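Local atomic coordinates of ICChI, a glycosylated chitinase (Ipomoea carnea, PDB entry 6IDN), a protein that hydrolyses chitin and also has lysozyme activity, as a glycosylated plant enzyme of glycoside hydrolase family 18 built on a TIM barrel. Residues A[157-162]-A[180-185]. Sequence-based numbering, arbitrary orientation.
Sequences APACEF and WVQFYN
The rings of Trp180 and Phe183 meet their neighbours in different ways: Ala157 CB lies at the edge of the Trp180 ring, in its plane and 3.2 Å from CD1, whereas Cys160 CB sits over one face of the Phe183 ring, displaced toward the rim. This CH-pi contact has CB 3.7 Å from the ring centroid. The contact lies at the C-terminal ends of two neighbouring parallel strands of the TIM barrel, the end that carries the active site in family 18 chitinases: the loop 157-162 that follows strand 153-156 runs beside the end of strand 178-182. A small alanine suits its place because a longer side chain would be likely to run into the indole edge, whose NE1 makes a weak hydrogen bond to Asp123. Between the loop and the strand, Gln182 N donates to Pro158 O at 2.8 Å, nearly straight at 168°, and Pro158, which has no N-H of its own, still serves as acceptor. The Gln182 side chain, CG anti to the carbonyl carbon and extended beyond it, runs beside the backbone of 157-159, with CD 3.6 Å from Ala157 O; NE2 makes a weak hydrogen bond to Asp125. An alanine at Gln182 would probably lose the packing of the amide against Ala157 O and the weak hydrogen bond of NE2 to Asp125. The branches of Val181 touch the loop: CG1, anti to the backbone N, packs 3.5 Å from Cys160 CA, and CG2 lies 4.3 Å from Pro158 CG. Trp206 of helix 196-206 touches both Pro158 and Val181. Cys160 is tied to Cys189 by a disulfide, and its SG, placed between the backbone N and carbonyl carbon (chi1 52°), lies obliquely to the Phe183 ring, 3.9 Å from CD1.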
# COMPACT_ATOMS: atom_id res chain seq x y z
N ALA A 157 5.58 -1.31 0.37
CA ALA A 157 5.09 -2.66 0.67
C ALA A 157 6.14 -3.71 0.32
O ALA A 157 5.92 -4.55 -0.57
CB ALA A 157 3.78 -2.93 -0.07
N PRO A 158 7.27 -3.72 1.02
CA PRO A 158 8.27 -4.76 0.76
C PRO A 158 7.82 -6.11 1.28
O PRO A 158 6.97 -6.22 2.16
CB PRO A 158 9.49 -4.26 1.54
CG PRO A 158 8.88 -3.57 2.75
CD PRO A 158 7.62 -2.89 2.19
N ALA A 159 8.45 -7.16 0.75
CA ALA A 159 8.28 -8.49 1.33
C ALA A 159 9.20 -8.62 2.54
O ALA A 159 10.08 -7.80 2.78
CB ALA A 159 8.58 -9.56 0.29
N CYS A 160 8.99 -9.68 3.34
CA CYS A 160 9.61 -9.67 4.66
C CYS A 160 11.09 -10.01 4.67
O CYS A 160 11.74 -9.76 5.69
CB CYS A 160 8.87 -10.62 5.63
SG CYS A 160 8.58 -12.35 5.10
N GLU A 161 11.66 -10.58 3.60
CA GLU A 161 13.08 -10.94 3.62
C GLU A 161 13.89 -9.67 3.42
O GLU A 161 13.82 -9.03 2.37
CB GLU A 161 13.40 -12.00 2.56
CG GLU A 161 14.69 -12.75 2.82
CD GLU A 161 14.80 -14.04 2.05
OE1 GLU A 161 13.89 -14.37 1.25
OE2 GLU A 161 15.83 -14.73 2.23
N PHE A 162 14.64 -9.28 4.44
CA PHE A 162 15.37 -8.03 4.48
C PHE A 162 16.81 -8.23 4.01
O PHE A 162 17.46 -9.21 4.41
CB PHE A 162 15.37 -7.47 5.91
CG PHE A 162 16.04 -6.13 6.05
CD1 PHE A 162 17.42 -6.05 6.21
CD2 PHE A 162 15.30 -4.96 6.02
CE1 PHE A 162 18.05 -4.82 6.34
CE2 PHE A 162 15.92 -3.73 6.16
CZ PHE A 162 17.30 -3.66 6.32
N TRP A 180 4.57 -1.19 5.19
CA TRP A 180 3.89 -2.41 5.62
C TRP A 180 4.66 -3.58 5.06
O TRP A 180 4.68 -3.79 3.84
CB TRP A 180 2.42 -2.44 5.17
CG TRP A 180 2.08 -1.61 3.96
CD1 TRP A 180 2.35 -1.91 2.66
CD2 TRP A 180 1.34 -0.40 3.96
NE1 TRP A 180 1.85 -0.93 1.84
CE2 TRP A 180 1.20 -0.00 2.61
CE3 TRP A 180 0.76 0.39 4.97
CZ2 TRP A 180 0.56 1.15 2.24
CZ3 TRP A 180 0.09 1.57 4.58
CH2 TRP A 180 0.01 1.92 3.23
N VAL A 181 5.30 -4.34 5.93
CA VAL A 181 6.14 -5.46 5.54
C VAL A 181 5.27 -6.69 5.35
O VAL A 181 4.51 -7.07 6.24
CB VAL A 181 7.23 -5.72 6.59
CG1 VAL A 181 8.14 -6.83 6.10
CG2 VAL A 181 8.02 -4.44 6.87
N GLN A 182 5.35 -7.30 4.17
CA GLN A 182 4.47 -8.41 3.82
C GLN A 182 5.03 -9.70 4.39
O GLN A 182 5.95 -10.29 3.83
CB GLN A 182 4.28 -8.51 2.30
CG GLN A 182 3.54 -7.33 1.65
CD GLN A 182 3.73 -7.28 0.13
OE1 GLN A 182 4.66 -7.86 -0.40
NE2 GLN A 182 2.85 -6.57 -0.55
N PHE A 183 4.43 -10.15 5.48
CA PHE A 183 4.82 -11.42 6.11
C PHE A 183 3.90 -12.52 5.57
O PHE A 183 3.08 -13.11 6.28
CB PHE A 183 4.75 -11.30 7.63
CG PHE A 183 5.92 -10.58 8.22
CD1 PHE A 183 7.07 -11.27 8.51
CD2 PHE A 183 5.90 -9.21 8.40
CE1 PHE A 183 8.18 -10.61 9.04
CE2 PHE A 183 7.01 -8.55 8.93
CZ PHE A 183 8.14 -9.26 9.24
N TYR A 184 4.05 -12.78 4.27
CA TYR A 184 3.30 -13.84 3.61
C TYR A 184 3.97 -14.13 2.28
O TYR A 184 4.71 -13.31 1.74
CB TYR A 184 1.81 -13.51 3.40
CG TYR A 184 1.45 -12.16 2.76
CD1 TYR A 184 1.33 -11.01 3.54
CD2 TYR A 184 1.19 -12.06 1.40
CE1 TYR A 184 0.97 -9.79 2.98
CE2 TYR A 184 0.84 -10.84 0.83
CZ TYR A 184 0.74 -9.71 1.62
OH TYR A 184 0.39 -8.49 1.07
N ASN A 185 3.70 -15.33 1.79
CA ASN A 185 4.31 -15.87 0.57
C ASN A 185 5.83 -15.93 0.65
O ASN A 185 6.50 -15.93 -0.38
CB ASN A 185 3.87 -15.07 -0.67
CG ASN A 185 2.39 -15.19 -0.94
OD1 ASN A 185 1.77 -16.18 -0.57
ND2 ASN A 185 1.81 -14.18 -1.59